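Local coordinates for protein sorting nexin-3 (Saccharomyces cerevisiae S288C, PDB 1OCU) that binds phosphatidylinositol 3-phosphate and works in the retrieval machinery that retains late Golgi membrane proteins, interacting directly with their cytosolic tails at the prevacuolar compartment, at residues K44-N49 with F57-I62; E61-T66 with V75-R80. All blocks are in the same frame, centred on the assembly; numbering follows the deposited sequence.

Contact 1 of 2, residues K44-N49 with F57-I62; sequences KTHIPN and FTDYEI
H46 meets both F57 and D59 on one face of the 36-46/57-66 beta hairpin of the PX-domain sheet, close to its turn end. In the backbone, K44 and D59 form one hydrogen-bonded pair, H46 and F57 the next, and the bond from H46 N to F57 O is 2.8 Å and almost straight. Between them T45 and T58 make a non-hydrogen-bonded pair whose side chains emerge on the other face, where T45 OG1 and T58 OG1 share a hydrogen bond of 2.9 Å.

The polar side-chain bond on the first face runs from H46 NE2 to D59 OD2 at 2.9 Å. The oxygen lies in the plane of the imidazole, but the nitrogen reaches it from above the carboxylate plane, the two planes standing 74° apart. The same OD2 also takes a salt bridge from R79, so two donors grip it. Were H46 replaced by alanine, D59 OD2 would probably lose its imidazole donor, keeping R79, and F57 CE1 its neighbour.

Aromatic and apolar contacts finish this face. F57 CG lies between the backbone N and the carbonyl carbon (chi1 75°), which brings the ring across to the opposing strand: H46 CD2 comes within 3.6 Å of F57 CE1, the rings inclined by 40°, while H46 CB sits over the rim of one F57 face. P48 CG approaches the phenyl edge, 4.0 Å from F57 CD2.

R81, which binds phosphatidylinositol 3-phosphate, makes a cation-pi contact with F57, and strand 75-81 continues the sheet beyond D59. T58, on the opposite face, rests on I124 of helix 121-139.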
# COMPACT_ATOMS: atom_id res chain seq x y z
N LYS A 44 7.43 7.47 8.99
CA LYS A 44 8.74 8.04 9.27
C LYS A 44 9.09 9.10 8.23
O LYS A 44 8.84 8.91 7.04
CB LYS A 44 9.81 6.94 9.27
CG LYS A 44 9.69 5.98 10.44
CD LYS A 44 10.80 4.95 10.43
CE LYS A 44 10.71 4.02 11.64
NZ LYS A 44 11.70 2.92 11.54
N THR A 45 9.64 10.22 8.68
CA THR A 45 10.02 11.29 7.77
C THR A 45 11.54 11.30 7.62
O THR A 45 12.27 11.22 8.61
CB THR A 45 9.51 12.64 8.29
OG1 THR A 45 8.08 12.62 8.25
CG2 THR A 45 10.03 13.78 7.42
N HIS A 46 12.01 11.40 6.38
CA HIS A 46 13.44 11.33 6.10
C HIS A 46 14.04 12.55 5.44
O HIS A 46 13.36 13.29 4.74
CB HIS A 46 13.72 10.14 5.17
CG HIS A 46 12.99 8.89 5.54
ND1 HIS A 46 13.50 7.95 6.41
CD2 HIS A 46 11.77 8.43 5.17
CE1 HIS A 46 12.63 6.98 6.57
NE2 HIS A 46 11.57 7.24 5.83
N ILE A 47 15.33 12.71 5.65
CA ILE A 47 16.12 13.78 5.05
C ILE A 47 17.10 13.03 4.14
O ILE A 47 18.16 12.62 4.58
CB ILE A 47 16.89 14.57 6.13
CG1 ILE A 47 15.91 15.31 7.04
CG2 ILE A 47 17.84 15.55 5.48
CD1 ILE A 47 15.14 16.43 6.36
N PRO A 48 16.73 12.83 2.85
CA PRO A 48 17.49 12.13 1.80
C PRO A 48 19.02 12.26 1.84
O PRO A 48 19.72 11.26 2.03
CB PRO A 48 16.90 12.70 0.52
CG PRO A 48 15.47 12.87 0.88
CD PRO A 48 15.55 13.50 2.27
N ASN A 49 19.54 13.46 1.64
CA ASN A 49 20.99 13.63 1.67
C ASN A 49 21.50 13.76 3.11
O ASN A 49 22.71 13.87 3.33
CB ASN A 49 21.40 14.85 0.84
CG ASN A 49 20.80 16.15 1.36
OD1 ASN A 49 21.00 16.51 2.51
ND2 ASN A 49 20.06 16.85 0.50
N PHE A 57 10.79 13.73 2.75
CA PHE A 57 9.55 13.00 2.50
C PHE A 57 9.17 12.02 3.60
O PHE A 57 10.00 11.62 4.41
CB PHE A 57 9.69 12.23 1.17
CG PHE A 57 10.57 11.00 1.27
CD1 PHE A 57 10.02 9.76 1.59
CD2 PHE A 57 11.94 11.09 1.03
CE1 PHE A 57 10.82 8.62 1.67
CE2 PHE A 57 12.75 9.96 1.11
CZ PHE A 57 12.20 8.72 1.43
N THR A 58 7.90 11.63 3.60
CA THR A 58 7.39 10.68 4.57
C THR A 58 7.00 9.36 3.88
O THR A 58 6.44 9.36 2.79
CB THR A 58 6.11 11.21 5.26
OG1 THR A 58 6.37 12.49 5.85
CG2 THR A 58 5.66 10.24 6.35
N ASP A 59 7.32 8.24 4.51
CA ASP A 59 6.91 6.96 3.95
C ASP A 59 6.26 6.16 5.06
O ASP A 59 6.41 6.49 6.24
CB ASP A 59 8.08 6.21 3.29
CG ASP A 59 9.19 5.84 4.24
OD1 ASP A 59 10.25 5.41 3.74
OD2 ASP A 59 9.02 5.95 5.47
N TYR A 60 5.52 5.13 4.69
CA TYR A 60 4.81 4.33 5.67
C TYR A 60 5.15 2.86 5.50
O TYR A 60 5.51 2.41 4.41
CB TYR A 60 3.30 4.53 5.51
CG TYR A 60 2.89 5.98 5.47
CD1 TYR A 60 3.21 6.78 4.38
CD2 TYR A 60 2.24 6.56 6.56
CE1 TYR A 60 2.91 8.14 4.37
CE2 TYR A 60 1.93 7.92 6.56
CZ TYR A 60 2.27 8.71 5.47
OH TYR A 60 2.01 10.06 5.49
N GLU A 61 5.03 2.10 6.58
CA GLU A 61 5.31 0.68 6.49
C GLU A 61 4.03 -0.11 6.27
O GLU A 61 3.03 0.10 6.96
CB GLU A 61 5.98 0.16 7.76
CG GLU A 61 6.24 -1.33 7.68
CD GLU A 61 6.74 -1.91 8.97
OE1 GLU A 61 7.86 -1.55 9.39
OE2 GLU A 61 6.01 -2.74 9.57
N ILE A 62 4.08 -1.00 5.28
CA ILE A 62 2.95 -1.87 4.99
C ILE A 62 3.41 -3.25 5.48
O ILE A 62 4.44 -3.76 5.04
CB ILE A 62 2.64 -1.96 3.46
CG1 ILE A 62 2.27 -0.59 2.90
CG2 ILE A 62 1.46 -2.91 3.22
CD1 ILE A 62 3.42 0.39 2.89

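Contact 2 of 2, residues E61-T66 with V75-R80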
# COMPACT_ATOMS: atom_id res chain seq x y z
N GLU A 61 5.03 2.10 6.58
CA GLU A 61 5.31 0.68 6.49
C GLU A 61 4.03 -0.11 6.27
O GLU A 61 3.03 0.10 6.96
CB GLU A 61 5.98 0.16 7.76
CG GLU A 61 6.24 -1.33 7.68
CD GLU A 61 6.74 -1.91 8.97
OE1 GLU A 61 7.86 -1.55 9.39
OE2 GLU A 61 6.01 -2.74 9.57
N ILE A 62 4.08 -1.00 5.28
CA ILE A 62 2.95 -1.87 4.99
C ILE A 62 3.41 -3.25 5.48
O ILE A 62 4.44 -3.76 5.04
CB ILE A 62 2.64 -1.96 3.46
CG1 ILE A 62 2.27 -0.59 2.90
CG2 ILE A 62 1.46 -2.91 3.22
CD1 ILE A 62 3.42 0.39 2.89
N ILE A 63 2.67 -3.83 6.42
CA ILE A 63 3.01 -5.16 6.91
C ILE A 63 1.83 -6.06 6.55
O ILE A 63 0.67 -5.70 6.76
CB ILE A 63 3.28 -5.17 8.43
CG1 ILE A 63 3.74 -6.57 8.85
CG2 ILE A 63 2.03 -4.77 9.20
CD1 ILE A 63 4.53 -6.61 10.12
N CYS A 64 2.14 -7.22 6.00
CA CYS A 64 1.11 -8.14 5.55
C CYS A 64 1.42 -9.60 5.84
O CYS A 64 2.56 -10.06 5.69
CB CYS A 64 0.92 -7.93 4.04
SG CYS A 64 -0.26 -9.01 3.20
N ARG A 65 0.39 -10.33 6.28
CA ARG A 65 0.49 -11.76 6.57
C ARG A 65 -0.59 -12.45 5.75
O ARG A 65 -1.77 -12.09 5.83
CB ARG A 65 0.27 -12.03 8.06
CG ARG A 65 1.44 -11.66 8.94
CD ARG A 65 1.27 -12.14 10.37
NE ARG A 65 2.49 -11.90 11.15
CZ ARG A 65 3.02 -10.70 11.35
NH1 ARG A 65 4.13 -10.56 12.07
NH2 ARG A 65 2.43 -9.62 10.84
N THR A 66 -0.19 -13.44 4.96
CA THR A 66 -1.15 -14.14 4.11
C THR A 66 -0.69 -15.56 3.77
O THR A 66 0.45 -15.94 4.02
CB THR A 66 -1.36 -13.36 2.80
OG1 THR A 66 -2.46 -13.92 2.07
CG2 THR A 66 -0.10 -13.42 1.95
N VAL A 75 4.97 -13.45 5.49
CA VAL A 75 5.05 -12.11 6.03
C VAL A 75 5.90 -11.16 5.21
O VAL A 75 7.08 -11.40 4.99
CB VAL A 75 5.65 -12.11 7.46
CG1 VAL A 75 5.73 -10.68 7.99
CG2 VAL A 75 4.80 -12.99 8.37
N SER A 76 5.30 -10.06 4.77
CA SER A 76 6.04 -9.07 4.01
C SER A 76 5.96 -7.72 4.71
O SER A 76 4.89 -7.32 5.19
CB SER A 76 5.49 -8.96 2.59
OG SER A 76 4.18 -8.42 2.63
N LYS A 77 7.09 -7.03 4.79
CA LYS A 77 7.15 -5.71 5.40
C LYS A 77 7.89 -4.78 4.46
O LYS A 77 9.08 -4.95 4.21
CB LYS A 77 7.87 -5.76 6.75
CG LYS A 77 7.04 -6.38 7.87
CD LYS A 77 7.70 -6.15 9.23
CE LYS A 77 8.94 -7.01 9.43
NZ LYS A 77 8.63 -8.47 9.49
N VAL A 78 7.19 -3.79 3.93
CA VAL A 78 7.80 -2.84 3.02
C VAL A 78 7.40 -1.43 3.42
O VAL A 78 6.50 -1.24 4.24
CB VAL A 78 7.37 -3.11 1.56
CG1 VAL A 78 7.68 -4.57 1.20
CG2 VAL A 78 5.89 -2.83 1.39
N ARG A 79 8.08 -0.45 2.86
CA ARG A 79 7.78 0.94 3.16
C ARG A 79 7.40 1.61 1.86
O ARG A 79 7.99 1.34 0.81
CB ARG A 79 9.00 1.62 3.82
CG ARG A 79 9.40 1.02 5.19
CD ARG A 79 10.30 1.97 6.00
NE ARG A 79 9.57 3.18 6.36
CZ ARG A 79 8.78 3.29 7.43
NH1 ARG A 79 8.64 2.27 8.26
NH2 ARG A 79 8.10 4.41 7.63
N ARG A 80 6.39 2.47 1.92
CA ARG A 80 5.91 3.14 0.73
C ARG A 80 5.56 4.61 0.98
O ARG A 80 5.09 4.98 2.05
CB ARG A 80 4.67 2.42 0.19
CG ARG A 80 4.90 0.96 -0.25
CD ARG A 80 5.60 0.90 -1.59
NE ARG A 80 5.63 -0.45 -2.15
CZ ARG A 80 6.60 -1.34 -1.96
NH1 ARG A 80 7.65 -1.04 -1.22
NH2 ARG A 80 6.51 -2.54 -2.53
O HOH W 1 9.88 -0.57 8.30
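I62 and V78 hold together the buried side of the 57-66/75-81 beta hairpin of the PX domain. Their backbones form a hydrogen-bonded pair, with a bond of 3.0 Å from V78 N to I62 O, and C64 pairs with S76 in the same way. Side chains from these residues all emerge on one face. There I62 CB lies 4.0 Å from V78 CG2, and the far end of the isoleucine crosses R80 at about a right angle, bringing I62 CD1 within 3.5 Å of R80 CG. The R80 chain bends at chi2 (-77°), which brings the guanidinium beside V78 of its own strand; V78 CG2 lies over the rim of one guanidinium face, F154 makes a cation-pi contact with the same group, and NH1 donates to R79 O. A157 O takes a hydrogen bond from R80 NH2, and I155 O is the partner of S76 OG.

The other face is more open and mostly polar, though not slack throughout. I63 and K77 run alongside each other in the same direction, squeezed together: I63 CD1 to K77 CD is only 3.3 Å, tighter than ordinary carbon contact. V75 CG2 touches R65 CG at 3.7 Å, and CG1 stands over the middle of the guanidinium. At the other end E61 OE1 and R79 NH1, 4.1 Å apart, are joined by a water, which donates to E61 OE1 at 2.5 Å and accepts from R79 NH1 at 3.1 Å. R79 NH2 goes to D59 and N42 O, while E61 OE2 accepts from H41 NE2.

Strand 57-66 is the middle strand, with H41 and E39 of strand 36-46 bonding to the backbones of E61 and I63. On the face of I62, V78 and S76, I62 and R80 both pack on F85 of helix 82-89.

In the fold
Contacts 1 and 2 lie on the two successive hairpin pairings of the three-stranded antiparallel PX-domain sheet, their centres about 15 Å apart, and they share E61 and I62 on the middle strand. The two are joined directly: D59 OD2 of contact 1 and R79 NH2 of contact 2 form a salt bridge of 2.8 Å, and Y60 O lies 2.6 Å from R80 N, a probable hydrogen bond. The lipid lies nearer contact 1. The F57 side chain comes, by nearest atoms, to about 3 Å from that of R81, which binds phosphatidylinositol 3-phosphate, and to about 5 Å from the bound short-chain analogue, whereas the R80 side chain stays about 9 Å from it.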